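Local atomic coordinates of YCAC GENE product (Escherichia coli, PDB entry 1YAC), a protein that is probably a hydrolase of the isochorismatase family, assembled as an octamer from alpha-beta-alpha sandwich subunits, with a substrate that has not been identified. Residues Val6-Lys10 and Lys106-Ile110; Phe36-Val40 and Asp138-Thr142; Leu46-Leu52 and Val168-His173. All coordinates share one frame. Residue numbers count along the deposited sequence, not the author numbering.

Interaction 1: residues Val6-Lys10 and Lys106-Ile110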
ATOM      1  N   VAL A   6      -2.136 -22.873  25.705  1.00 11.67           N
ATOM      2  CA  VAL A   6      -2.148 -24.175  25.029  1.00 11.72           C
ATOM      3  C   VAL A   6      -1.063 -24.097  23.949  1.00 12.32           C
ATOM      4  O   VAL A   6      -1.309 -23.675  22.811  1.00 10.85           O
ATOM      5  CB  VAL A   6      -3.553 -24.471  24.408  1.00 11.93           C
ATOM      6  CG1 VAL A   6      -3.580 -25.842  23.709  1.00 10.82           C
ATOM      7  CG2 VAL A   6      -4.616 -24.407  25.490  1.00 12.12           C
ATOM      8  N   ARG A   7       0.158 -24.446  24.344  1.00 12.31           N
ATOM      9  CA  ARG A   7       1.304 -24.387  23.449  1.00 11.76           C
ATOM     10  C   ARG A   7       1.689 -25.699  22.788  1.00 11.90           C
ATOM     11  O   ARG A   7       1.485 -26.779  23.349  1.00 10.32           O
ATOM     12  CB  ARG A   7       2.506 -23.783  24.168  1.00 12.23           C
ATOM     13  CG  ARG A   7       2.967 -24.496  25.425  1.00 13.06           C
ATOM     14  CD  ARG A   7       4.319 -23.905  25.834  1.00 15.67           C
ATOM     15  NE  ARG A   7       4.790 -24.332  27.148  1.00 15.96           N
ATOM     16  CZ  ARG A   7       5.940 -23.935  27.688  1.00 17.76           C
ATOM     17  NH1 ARG A   7       6.738 -23.101  27.034  1.00 15.76           N
ATOM     18  NH2 ARG A   7       6.303 -24.381  28.880  1.00 17.93           N
ATOM     19  N   LEU A   8       2.233 -25.588  21.578  1.00 11.66           N
ATOM     20  CA  LEU A   8       2.663 -26.741  20.801  1.00 10.96           C
ATOM     21  C   LEU A   8       3.654 -27.584  21.573  1.00 11.14           C
ATOM     22  O   LEU A   8       4.560 -27.070  22.229  1.00  9.90           O
ATOM     23  CB  LEU A   8       3.276 -26.298  19.478  1.00 11.35           C
ATOM     24  CG  LEU A   8       2.278 -25.761  18.450  1.00 11.58           C
ATOM     25  CD1 LEU A   8       3.044 -25.127  17.266  1.00 12.31           C
ATOM     26  CD2 LEU A   8       1.361 -26.891  17.975  1.00 10.24           C
ATOM     27  N   ASP A   9       3.438 -28.889  21.487  1.00 10.40           N
ATOM     28  CA  ASP A   9       4.233 -29.895  22.163  1.00 12.10           C
ATOM     29  C   ASP A   9       4.713 -30.818  21.051  1.00 11.65           C
ATOM     30  O   ASP A   9       3.916 -31.513  20.427  1.00  9.86           O
ATOM     31  CB  ASP A   9       3.318 -30.626  23.145  1.00 13.25           C
ATOM     32  CG  ASP A   9       4.023 -31.715  23.934  1.00 17.52           C
ATOM     33  OD1 ASP A   9       5.133 -32.164  23.555  1.00 14.80           O
ATOM     34  OD2 ASP A   9       3.426 -32.145  24.945  1.00 19.74           O
ATOM     35  N   LYS A  10       6.027 -30.856  20.836  1.00 12.27           N
ATOM     36  CA  LYS A  10       6.588 -31.669  19.748  1.00 14.25           C
ATOM     37  C   LYS A  10       6.258 -33.162  19.845  1.00 14.62           C
ATOM     38  O   LYS A  10       6.475 -33.888  18.894  1.00 14.82           O
ATOM     39  CB  LYS A  10       8.087 -31.476  19.609  1.00 16.18           C
ATOM     40  CG  LYS A  10       8.910 -31.931  20.795  1.00 18.87           C
ATOM     41  CD  LYS A  10      10.390 -31.905  20.458  1.00 24.37           C
ATOM     42  CE  LYS A  10      11.214 -32.448  21.627  1.00 27.88           C
ATOM     43  NZ  LYS A  10      12.637 -32.723  21.237  1.00 33.77           N
ATOM     44  N   LYS A 106      -3.012 -34.840  19.740  1.00 10.92           N
ATOM     45  CA  LYS A 106      -4.087 -33.934  20.130  1.00 11.89           C
ATOM     46  C   LYS A 106      -4.022 -32.588  19.376  1.00 12.00           C
ATOM     47  O   LYS A 106      -5.057 -31.951  19.129  1.00 12.51           O
ATOM     48  CB  LYS A 106      -3.990 -33.690  21.636  1.00 13.52           C
ATOM     49  CG  LYS A 106      -4.927 -32.641  22.220  1.00 18.45           C
ATOM     50  CD  LYS A 106      -6.347 -33.063  22.125  1.00 21.90           C
ATOM     51  CE  LYS A 106      -7.224 -32.266  23.058  1.00 25.63           C
ATOM     52  NZ  LYS A 106      -8.560 -32.930  23.130  1.00 30.17           N
ATOM     53  N   GLN A 107      -2.807 -32.146  19.053  1.00  9.72           N
ATOM     54  CA  GLN A 107      -2.616 -30.866  18.379  1.00  8.86           C
ATOM     55  C   GLN A 107      -2.405 -31.065  16.892  1.00  8.21           C
ATOM     56  O   GLN A 107      -1.644 -31.941  16.482  1.00  8.27           O
ATOM     57  CB  GLN A 107      -1.411 -30.150  18.976  1.00  8.88           C
ATOM     58  CG  GLN A 107      -1.500 -29.966  20.488  1.00  9.20           C
ATOM     59  CD  GLN A 107      -0.241 -29.369  21.066  1.00 10.33           C
ATOM     60  OE1 GLN A 107       0.849 -29.483  20.491  1.00 10.32           O
ATOM     61  NE2 GLN A 107      -0.373 -28.738  22.217  1.00 10.77           N
ATOM     62  N   LEU A 108      -3.055 -30.233  16.089  1.00  7.70           N
ATOM     63  CA  LEU A 108      -2.924 -30.319  14.641  1.00  8.10           C
ATOM     64  C   LEU A 108      -2.433 -28.987  14.114  1.00  8.62           C
ATOM     65  O   LEU A 108      -3.043 -27.947  14.382  1.00  9.44           O
ATOM     66  CB  LEU A 108      -4.268 -30.631  13.982  1.00  8.72           C
ATOM     67  CG  LEU A 108      -5.009 -31.870  14.479  1.00  8.12           C
ATOM     68  CD1 LEU A 108      -6.310 -32.063  13.671  1.00  8.82           C
ATOM     69  CD2 LEU A 108      -4.092 -33.082  14.344  1.00  8.49           C
ATOM     70  N   ILE A 109      -1.326 -29.031  13.384  1.00  8.62           N
ATOM     71  CA  ILE A 109      -0.727 -27.846  12.765  1.00  7.88           C
ATOM     72  C   ILE A 109      -1.193 -27.950  11.317  1.00  8.80           C
ATOM     73  O   ILE A 109      -0.811 -28.887  10.601  1.00  8.67           O
ATOM     74  CB  ILE A 109       0.809 -27.917  12.851  1.00  7.26           C
ATOM     75  CG1 ILE A 109       1.243 -27.902  14.316  1.00  6.55           C
ATOM     76  CG2 ILE A 109       1.442 -26.765  12.071  1.00  7.74           C
ATOM     77  CD1 ILE A 109       2.685 -28.296  14.530  1.00  6.35           C
ATOM     78  N   ILE A 110      -2.015 -27.001  10.881  1.00  8.10           N
ATOM     79  CA  ILE A 110      -2.575 -27.068   9.538  1.00  7.74           C
ATOM     80  C   ILE A 110      -2.194 -25.909   8.623  1.00  7.97           C
ATOM     81  O   ILE A 110      -2.180 -24.754   9.048  1.00  7.01           O
ATOM     82  CB  ILE A 110      -4.118 -27.116   9.616  1.00  9.21           C
ATOM     83  CG1 ILE A 110      -4.567 -28.149  10.651  1.00 12.85           C
ATOM     84  CG2 ILE A 110      -4.707 -27.477   8.250  1.00  9.18           C
ATOM     85  CD1 ILE A 110      -6.098 -28.234  10.836  1.00 14.10           C
TER
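A glutamine at the start of a central strand can hold a passing loop by its backbone, with one donor and one acceptor, and the isochorismatase-like alpha-beta-alpha sandwich of this protein offers a clear case. Gln107 opens the strand 107-112 of the parallel sheet, and residues 6-10, an irregular segment leading toward strand 13-18, run across its side chain. The Gln107 side chain points at the loop in an extended conformation, spanning the 7.1 Å between its own CA and that of Leu8. Its carboxamide then pairs with the backbone on both sides of Leu8: Gln107 NE2 donates to Arg7 O at 2.9 Å, and Asp9 N donates to Gln107 OE1 at 2.8 Å, with N-H to acceptor angles of 153° and 155°. One amide group thus supplies a donor and an acceptor, much as a neighbouring strand's peptide would, while the Gln107 backbone remains bonded to Asp12 and Ala14 next door.

The peptide groups of Leu8 are served from elsewhere: its N by Glu171 OE2 and its O by Arg174 NH2, while Val6 O accepts from Gln161. Arg7, whose CA-to-CB bond points away from the strand, forms a salt bridge with Asp92 of the second subunit, and Asp9 OD1 accepts from Asn11 N. With these polar needs met, the loop can lie over a buried part of the sheet, and Leu8 adds the apolar component. Its CD2 lies 3.6 Å from Gln107 OE1 and, one step of the same strand face further on, 3.8 Å from Ile109 CG1.

Interaction 2: residues Phe36-Val40 and Asp138-Thr142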
ATOM      1  N   PHE A  36       6.004 -17.081  -0.295  1.00  6.14           N
ATOM      2  CA  PHE A  36       5.132 -18.232  -0.094  1.00  7.77           C
ATOM      3  C   PHE A  36       5.860 -19.555  -0.259  1.00  8.83           C
ATOM      4  O   PHE A  36       5.691 -20.463   0.568  1.00  8.36           O
ATOM      5  CB  PHE A  36       3.909 -18.206  -1.016  1.00  7.26           C
ATOM      6  CG  PHE A  36       2.807 -19.146  -0.568  1.00  7.24           C
ATOM      7  CD1 PHE A  36       2.202 -18.975   0.682  1.00  6.67           C
ATOM      8  CD2 PHE A  36       2.416 -20.220  -1.364  1.00  7.65           C
ATOM      9  CE1 PHE A  36       1.224 -19.868   1.139  1.00  8.51           C
ATOM     10  CE2 PHE A  36       1.431 -21.128  -0.916  1.00  7.98           C
ATOM     11  CZ  PHE A  36       0.836 -20.946   0.340  1.00  8.15           C
ATOM     12  N   LYS A  37       6.663 -19.669  -1.316  1.00  8.63           N
ATOM     13  CA  LYS A  37       7.409 -20.895  -1.546  1.00  9.13           C
ATOM     14  C   LYS A  37       8.340 -21.174  -0.363  1.00  8.22           C
ATOM     15  O   LYS A  37       8.376 -22.295   0.158  1.00  8.82           O
ATOM     16  CB  LYS A  37       8.234 -20.821  -2.841  1.00 11.08           C
ATOM     17  CG  LYS A  37       9.119 -22.051  -3.042  1.00 12.60           C
ATOM     18  CD  LYS A  37      10.195 -21.856  -4.105  1.00 16.18           C
ATOM     19  CE  LYS A  37      11.124 -23.057  -4.143  1.00 17.53           C
ATOM     20  NZ  LYS A  37      12.245 -22.851  -5.083  1.00 19.61           N
ATOM     21  N   ASN A  38       9.092 -20.161   0.059  1.00  7.32           N
ATOM     22  CA  ASN A  38      10.008 -20.325   1.182  1.00  7.93           C
ATOM     23  C   ASN A  38       9.285 -20.788   2.444  1.00  7.90           C
ATOM     24  O   ASN A  38       9.752 -21.702   3.137  1.00  8.15           O
ATOM     25  CB  ASN A  38      10.745 -19.022   1.480  1.00  8.41           C
ATOM     26  CG  ASN A  38      11.682 -19.148   2.672  1.00  8.74           C
ATOM     27  OD1 ASN A  38      12.605 -19.982   2.675  1.00  8.39           O
ATOM     28  ND2 ASN A  38      11.443 -18.341   3.698  1.00  9.51           N
ATOM     29  N   ASN A  39       8.142 -20.167   2.732  1.00  7.67           N
ATOM     30  CA  ASN A  39       7.346 -20.493   3.922  1.00  6.53           C
ATOM     31  C   ASN A  39       6.799 -21.921   3.901  1.00  7.80           C
ATOM     32  O   ASN A  39       6.831 -22.628   4.916  1.00  7.55           O
ATOM     33  CB  ASN A  39       6.197 -19.493   4.088  1.00  6.37           C
ATOM     34  CG  ASN A  39       6.678 -18.104   4.510  1.00  7.11           C
ATOM     35  OD1 ASN A  39       7.850 -17.915   4.849  1.00  7.68           O
ATOM     36  ND2 ASN A  39       5.771 -17.129   4.501  1.00  6.35           N
ATOM     37  N   VAL A  40       6.273 -22.347   2.759  1.00  7.57           N
ATOM     38  CA  VAL A  40       5.751 -23.709   2.642  1.00  8.32           C
ATOM     39  C   VAL A  40       6.890 -24.722   2.844  1.00  8.95           C
ATOM     40  O   VAL A  40       6.742 -25.724   3.566  1.00  8.96           O
ATOM     41  CB  VAL A  40       5.081 -23.934   1.256  1.00  7.93           C
ATOM     42  CG1 VAL A  40       4.697 -25.413   1.061  1.00  7.53           C
ATOM     43  CG2 VAL A  40       3.839 -23.062   1.138  1.00  8.92           C
ATOM     44  N   ASP A 138       1.069 -18.098   7.431  1.00  7.78           N
ATOM     45  CA  ASP A 138       2.019 -17.685   6.407  1.00  8.14           C
ATOM     46  C   ASP A 138       2.448 -18.816   5.461  1.00  8.41           C
ATOM     47  O   ASP A 138       3.235 -18.586   4.540  1.00  9.41           O
ATOM     48  CB  ASP A 138       3.196 -16.885   6.989  1.00  6.43           C
ATOM     49  CG  ASP A 138       4.090 -17.698   7.901  1.00  7.96           C
ATOM     50  OD1 ASP A 138       3.722 -18.827   8.299  1.00  7.24           O
ATOM     51  OD2 ASP A 138       5.181 -17.183   8.236  1.00  6.56           O
ATOM     52  N   ALA A 139       1.906 -20.018   5.675  1.00  7.82           N
ATOM     53  CA  ALA A 139       2.163 -21.164   4.799  1.00  7.41           C
ATOM     54  C   ALA A 139       0.832 -21.620   4.157  1.00  7.57           C
ATOM     55  O   ALA A 139       0.730 -22.725   3.616  1.00  7.40           O
ATOM     56  CB  ALA A 139       2.818 -22.313   5.563  1.00  6.23           C
ATOM     57  N   SER A 140      -0.196 -20.782   4.285  1.00  6.82           N
ATOM     58  CA  SER A 140      -1.519 -21.030   3.710  1.00  6.77           C
ATOM     59  C   SER A 140      -1.758 -19.853   2.776  1.00  6.57           C
ATOM     60  O   SER A 140      -1.389 -18.731   3.107  1.00  6.80           O
ATOM     61  CB  SER A 140      -2.585 -21.058   4.803  1.00  7.19           C
ATOM     62  OG  SER A 140      -2.333 -22.124   5.714  1.00  8.21           O
ATOM     63  N   GLY A 141      -2.327 -20.104   1.601  1.00  6.65           N
ATOM     64  CA  GLY A 141      -2.516 -19.015   0.655  1.00  6.34           C
ATOM     65  C   GLY A 141      -3.898 -18.925   0.056  1.00  6.95           C
ATOM     66  O   GLY A 141      -4.631 -19.923  -0.009  1.00  7.28           O
ATOM     67  N   THR A 142      -4.266 -17.734  -0.399  1.00  5.36           N
ATOM     68  CA  THR A 142      -5.581 -17.543  -0.977  1.00  5.83           C
ATOM     69  C   THR A 142      -5.574 -16.407  -1.992  1.00  7.08           C
ATOM     70  O   THR A 142      -4.508 -15.857  -2.314  1.00  7.21           O
ATOM     71  CB  THR A 142      -6.643 -17.315   0.140  1.00  5.27           C
ATOM     72  OG1 THR A 142      -7.943 -17.151  -0.443  1.00  6.34           O
ATOM     73  CG2 THR A 142      -6.277 -16.097   0.996  1.00  6.27           C
TER
HETATM   74  O   HOH W   1       6.128 -15.062   6.661  1.00 11.41           O
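In the three-layer alpha-beta-alpha sandwich of the isochorismatase family, the loop that follows strand 132-136 at the C-terminal edge of the parallel sheet here rests against helix 33-49, chiefly through Phe36, Asn39 and Asp138. Phe36 and Asn39, one turn apart on that helix, face the loop 138-142.

Phe36 loses the most surface. Its ring lies against bare backbone: CE1 of Phe36 is 3.5 Å from Ala139 C and 3.4 Å from Ser140 C, and CZ of Phe36 is 3.5 Å from Gly141 N. The close fit depends on Gly141 having no side chain, since a CB at that position would come within a tight 3.1 Å of Phe36 CZ.

Asn39 brings the polar part. Its ND2 donates to Asp138 O at 2.9 Å and also to a water 3.0 Å away, and that water donates to Asp138 OD2 at 2.8 Å. The Asn39 amide therefore grips Asp138 twice, directly at the main chain and through water at the carboxylate. The other oxygens, Asn39 OD1 and Asp138 OD1, both accept from Trp165, from its NE1 and its backbone N respectively, so a third part of the chain is drawn into the same network.

Val40 completes the helix face more loosely, its CG2 4.0 Å from Ala139 O. The loop leads on into helix 145-158; Ser140, its CA-to-CB bond directed away from the helix segment, has its OG hydrogen-bonded to Val136 O and Gly112 N and packs on helix 115-128 and on the end of strand 107-112, so the loop is sandwiched between these elements and helix 33-49.

Interaction 3: residues Leu46-Leu52 and Val168-His173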
ATOM      1  N   LEU A  46      10.476 -28.029   8.957  1.00  9.46           N
ATOM      2  CA  LEU A  46      10.321 -28.090  10.408  1.00 10.02           C
ATOM      3  C   LEU A  46       9.571 -29.357  10.809  1.00  9.88           C
ATOM      4  O   LEU A  46       9.903 -29.981  11.823  1.00 10.96           O
ATOM      5  CB  LEU A  46       9.672 -26.816  10.978  1.00  9.23           C
ATOM      6  CG  LEU A  46       8.173 -26.534  10.888  1.00  9.28           C
ATOM      7  CD1 LEU A  46       7.401 -27.257  12.002  1.00  6.95           C
ATOM      8  CD2 LEU A  46       7.950 -25.031  10.995  1.00  8.34           C
ATOM      9  N   ALA A  47       8.596 -29.766  10.003  1.00  8.95           N
ATOM     10  CA  ALA A  47       7.845 -30.983  10.293  1.00 11.29           C
ATOM     11  C   ALA A  47       8.823 -32.159  10.298  1.00 11.97           C
ATOM     12  O   ALA A  47       8.783 -33.027  11.182  1.00 12.68           O
ATOM     13  CB  ALA A  47       6.768 -31.206   9.250  1.00  9.61           C
ATOM     14  N   LYS A  48       9.714 -32.166   9.316  1.00 12.92           N
ATOM     15  CA  LYS A  48      10.716 -33.214   9.211  1.00 13.62           C
ATOM     16  C   LYS A  48      11.719 -33.124  10.366  1.00 13.47           C
ATOM     17  O   LYS A  48      12.013 -34.133  11.030  1.00 13.25           O
ATOM     18  CB  LYS A  48      11.443 -33.111   7.867  1.00 16.23           C
ATOM     19  CG  LYS A  48      12.560 -34.124   7.690  1.00 20.98           C
ATOM     20  CD  LYS A  48      12.200 -35.222   6.710  1.00 25.42           C
ATOM     21  CE  LYS A  48      10.982 -36.002   7.132  1.00 27.55           C
ATOM     22  NZ  LYS A  48      10.793 -37.192   6.254  1.00 30.68           N
ATOM     23  N   TYR A  49      12.212 -31.915  10.624  1.00 12.38           N
ATOM     24  CA  TYR A  49      13.183 -31.690  11.696  1.00 13.94           C
ATOM     25  C   TYR A  49      12.681 -32.155  13.070  1.00 14.36           C
ATOM     26  O   TYR A  49      13.412 -32.801  13.826  1.00 13.77           O
ATOM     27  CB  TYR A  49      13.574 -30.212  11.769  1.00 14.44           C
ATOM     28  CG  TYR A  49      14.498 -29.899  12.930  1.00 16.75           C
ATOM     29  CD1 TYR A  49      15.790 -30.419  12.977  1.00 16.75           C
ATOM     30  CD2 TYR A  49      14.069 -29.106  13.989  1.00 16.01           C
ATOM     31  CE1 TYR A  49      16.630 -30.157  14.051  1.00 16.80           C
ATOM     32  CE2 TYR A  49      14.899 -28.841  15.066  1.00 16.72           C
ATOM     33  CZ  TYR A  49      16.181 -29.368  15.088  1.00 18.41           C
ATOM     34  OH  TYR A  49      17.023 -29.079  16.147  1.00 19.66           O
ATOM     35  N   PHE A  50      11.452 -31.770  13.406  1.00 13.71           N
ATOM     36  CA  PHE A  50      10.854 -32.148  14.672  1.00 13.59           C
ATOM     37  C   PHE A  50      10.268 -33.549  14.636  1.00 14.38           C
ATOM     38  O   PHE A  50       9.704 -33.999  15.632  1.00 14.21           O
ATOM     39  CB  PHE A  50       9.777 -31.140  15.081  1.00 14.57           C
ATOM     40  CG  PHE A  50      10.328 -29.802  15.470  1.00 14.93           C
ATOM     41  CD1 PHE A  50      11.081 -29.663  16.638  1.00 14.35           C
ATOM     42  CD2 PHE A  50      10.159 -28.695  14.641  1.00 13.93           C
ATOM     43  CE1 PHE A  50      11.661 -28.447  16.971  1.00 13.75           C
ATOM     44  CE2 PHE A  50      10.741 -27.465  14.969  1.00 14.60           C
ATOM     45  CZ  PHE A  50      11.494 -27.345  16.137  1.00 14.31           C
ATOM     46  N   ASN A  51      10.354 -34.231  13.492  1.00 13.14           N
ATOM     47  CA  ASN A  51       9.818 -35.588  13.402  1.00 14.56           C
ATOM     48  C   ASN A  51       8.340 -35.678  13.742  1.00 13.52           C
ATOM     49  O   ASN A  51       7.924 -36.589  14.450  1.00 13.93           O
ATOM     50  CB  ASN A  51      10.567 -36.520  14.352  1.00 20.96           C
ATOM     51  CG  ASN A  51      11.774 -37.119  13.732  1.00 26.14           C
ATOM     52  OD1 ASN A  51      12.897 -36.765  14.054  1.00 34.03           O
ATOM     53  ND2 ASN A  51      11.563 -38.061  12.868  1.00 28.08           N
ATOM     54  N   LEU A  52       7.536 -34.749  13.245  1.00 10.79           N
ATOM     55  CA  LEU A  52       6.114 -34.778  13.546  1.00  9.59           C
ATOM     56  C   LEU A  52       5.364 -35.601  12.530  1.00  9.85           C
ATOM     57  O   LEU A  52       5.625 -35.483  11.330  1.00 10.49           O
ATOM     58  CB  LEU A  52       5.536 -33.360  13.522  1.00  8.58           C
ATOM     59  CG  LEU A  52       6.243 -32.314  14.358  1.00  7.73           C
ATOM     60  CD1 LEU A  52       5.572 -30.952  14.094  1.00  9.29           C
ATOM     61  CD2 LEU A  52       6.195 -32.683  15.836  1.00  8.11           C
ATOM     62  N   VAL A 168       5.876 -21.306  15.132  1.00  8.23           N
ATOM     63  CA  VAL A 168       5.604 -22.744  15.297  1.00  8.38           C
ATOM     64  C   VAL A 168       6.915 -23.478  15.672  1.00  8.69           C
ATOM     65  O   VAL A 168       6.966 -24.229  16.653  1.00  8.75           O
ATOM     66  CB  VAL A 168       5.007 -23.363  13.968  1.00  7.50           C
ATOM     67  CG1 VAL A 168       4.942 -24.897  14.047  1.00  7.23           C
ATOM     68  CG2 VAL A 168       3.602 -22.799  13.691  1.00  6.63           C
ATOM     69  N   ALA A 169       7.980 -23.218  14.920  1.00  8.00           N
ATOM     70  CA  ALA A 169       9.259 -23.861  15.179  1.00  8.48           C
ATOM     71  C   ALA A 169       9.777 -23.546  16.585  1.00  9.48           C
ATOM     72  O   ALA A 169      10.286 -24.428  17.284  1.00 11.10           O
ATOM     73  CB  ALA A 169      10.284 -23.445  14.128  1.00  7.13           C
ATOM     74  N   CYS A 170       9.651 -22.288  16.993  1.00  9.30           N
ATOM     75  CA  CYS A 170      10.131 -21.855  18.303  1.00  9.66           C
ATOM     76  C   CYS A 170       9.336 -22.434  19.459  1.00 10.44           C
ATOM     77  O   CYS A 170       9.897 -22.736  20.526  1.00 10.76           O
ATOM     78  CB  CYS A 170      10.141 -20.329  18.395  1.00  9.29           C
ATOM     79  SG  CYS A 170      11.446 -19.529  17.436  1.00 10.58           S
ATOM     80  N   GLU A 171       8.024 -22.554  19.277  1.00  9.95           N
ATOM     81  CA  GLU A 171       7.192 -23.110  20.333  1.00  9.63           C
ATOM     82  C   GLU A 171       7.453 -24.615  20.462  1.00 10.70           C
ATOM     83  O   GLU A 171       7.406 -25.173  21.559  1.00 10.83           O
ATOM     84  CB  GLU A 171       5.714 -22.827  20.065  1.00  8.49           C
ATOM     85  CG  GLU A 171       4.852 -22.911  21.323  1.00  8.58           C
ATOM     86  CD  GLU A 171       3.508 -22.249  21.149  1.00  9.06           C
ATOM     87  OE1 GLU A 171       3.434 -21.038  21.407  1.00  8.72           O
ATOM     88  OE2 GLU A 171       2.525 -22.927  20.771  1.00  8.77           O
ATOM     89  N   LEU A 172       7.737 -25.267  19.341  1.00 11.20           N
ATOM     90  CA  LEU A 172       8.027 -26.697  19.341  1.00 11.66           C
ATOM     91  C   LEU A 172       9.400 -27.002  19.952  1.00 13.59           C
ATOM     92  O   LEU A 172       9.538 -27.940  20.747  1.00 13.01           O
ATOM     93  CB  LEU A 172       7.999 -27.249  17.913  1.00  9.82           C
ATOM     94  CG  LEU A 172       6.636 -27.446  17.258  1.00  8.26           C
ATOM     95  CD1 LEU A 172       6.813 -27.678  15.768  1.00 10.58           C
ATOM     96  CD2 LEU A 172       5.919 -28.612  17.900  1.00  9.38           C
ATOM     97  N   HIS A 173      10.403 -26.218  19.574  1.00 14.87           N
ATOM     98  CA  HIS A 173      11.761 -26.439  20.031  1.00 17.74           C
ATOM     99  C   HIS A 173      11.952 -26.126  21.501  1.00 18.44           C
ATOM    100  O   HIS A 173      12.691 -26.832  22.197  1.00 19.12           O
ATOM    101  CB  HIS A 173      12.754 -25.610  19.203  1.00 19.38           C
ATOM    102  CG  HIS A 173      14.149 -26.159  19.208  1.00 22.07           C
ATOM    103  ND1 HIS A 173      15.207 -25.505  19.800  1.00 24.03           N
ATOM    104  CD2 HIS A 173      14.664 -27.277  18.642  1.00 22.75           C
ATOM    105  CE1 HIS A 173      16.318 -26.192  19.592  1.00 23.00           C
ATOM    106  NE2 HIS A 173      16.018 -27.269  18.893  1.00 24.48           N
TER
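Helices that cover the same face of a three-layer alpha-beta-alpha sandwich must fit one another as well as the sheet. The end of helix 33-49 and the helix 165-173 do so through interlocking bulk. Leu46 fits into a hollow formed by Val168, Ala169 and Leu172: Leu46 CD1 is 4.0 Å from Val168 CG1, and Leu46 CD2 is 4.2 Å from Ala169 CB, where the small alanine lets the leucine in. The return bump is Leu172, whose CD1 sits among Leu46 CD1 at 3.8 Å, Phe50 CD2 at 3.7 Å and Leu52 CD1 at 3.9 Å. A Schellman motif ends the helix at Asn51, and Leu52, just after it, closes this pocket.

Phe50 has the most surface covered by the other segment. Its ring meets the His173 ring rim to rim, CE1 of Phe50 3.6 Å from CD2 of His173. Nearby, Tyr49 OH is hydrogen-bonded to Asp179. Over the face of the Phe50 ring, in a CH-pi contact, Leu172 CB lies 3.8 Å from the centroid, 7° off the normal.

Overall arrangement
The three contacts show how one fold is tied together at different levels. Interactions 1 and 3, with centres about 10 Å apart, are in direct contact: Glu171 OE2 lies 2.8 Å from Leu8 N, probably hydrogen-bonded, and Lys10 O is 3.3 Å from Leu52 CD2. Both also reach the second subunit of the octamer. Interaction 2 shares helix 33-49 with interaction 3, yet their centres are about 17 Å apart. It lies about 19 Å from interaction 1, centre to centre, at the other end of strand 107-112, where Ile110 O and Ser140 OG are 4.2 Å apart. That C-terminal edge is where parallel alpha/beta folds usually place active sites, so interaction 2 is probably the nearest of the three to catalysis.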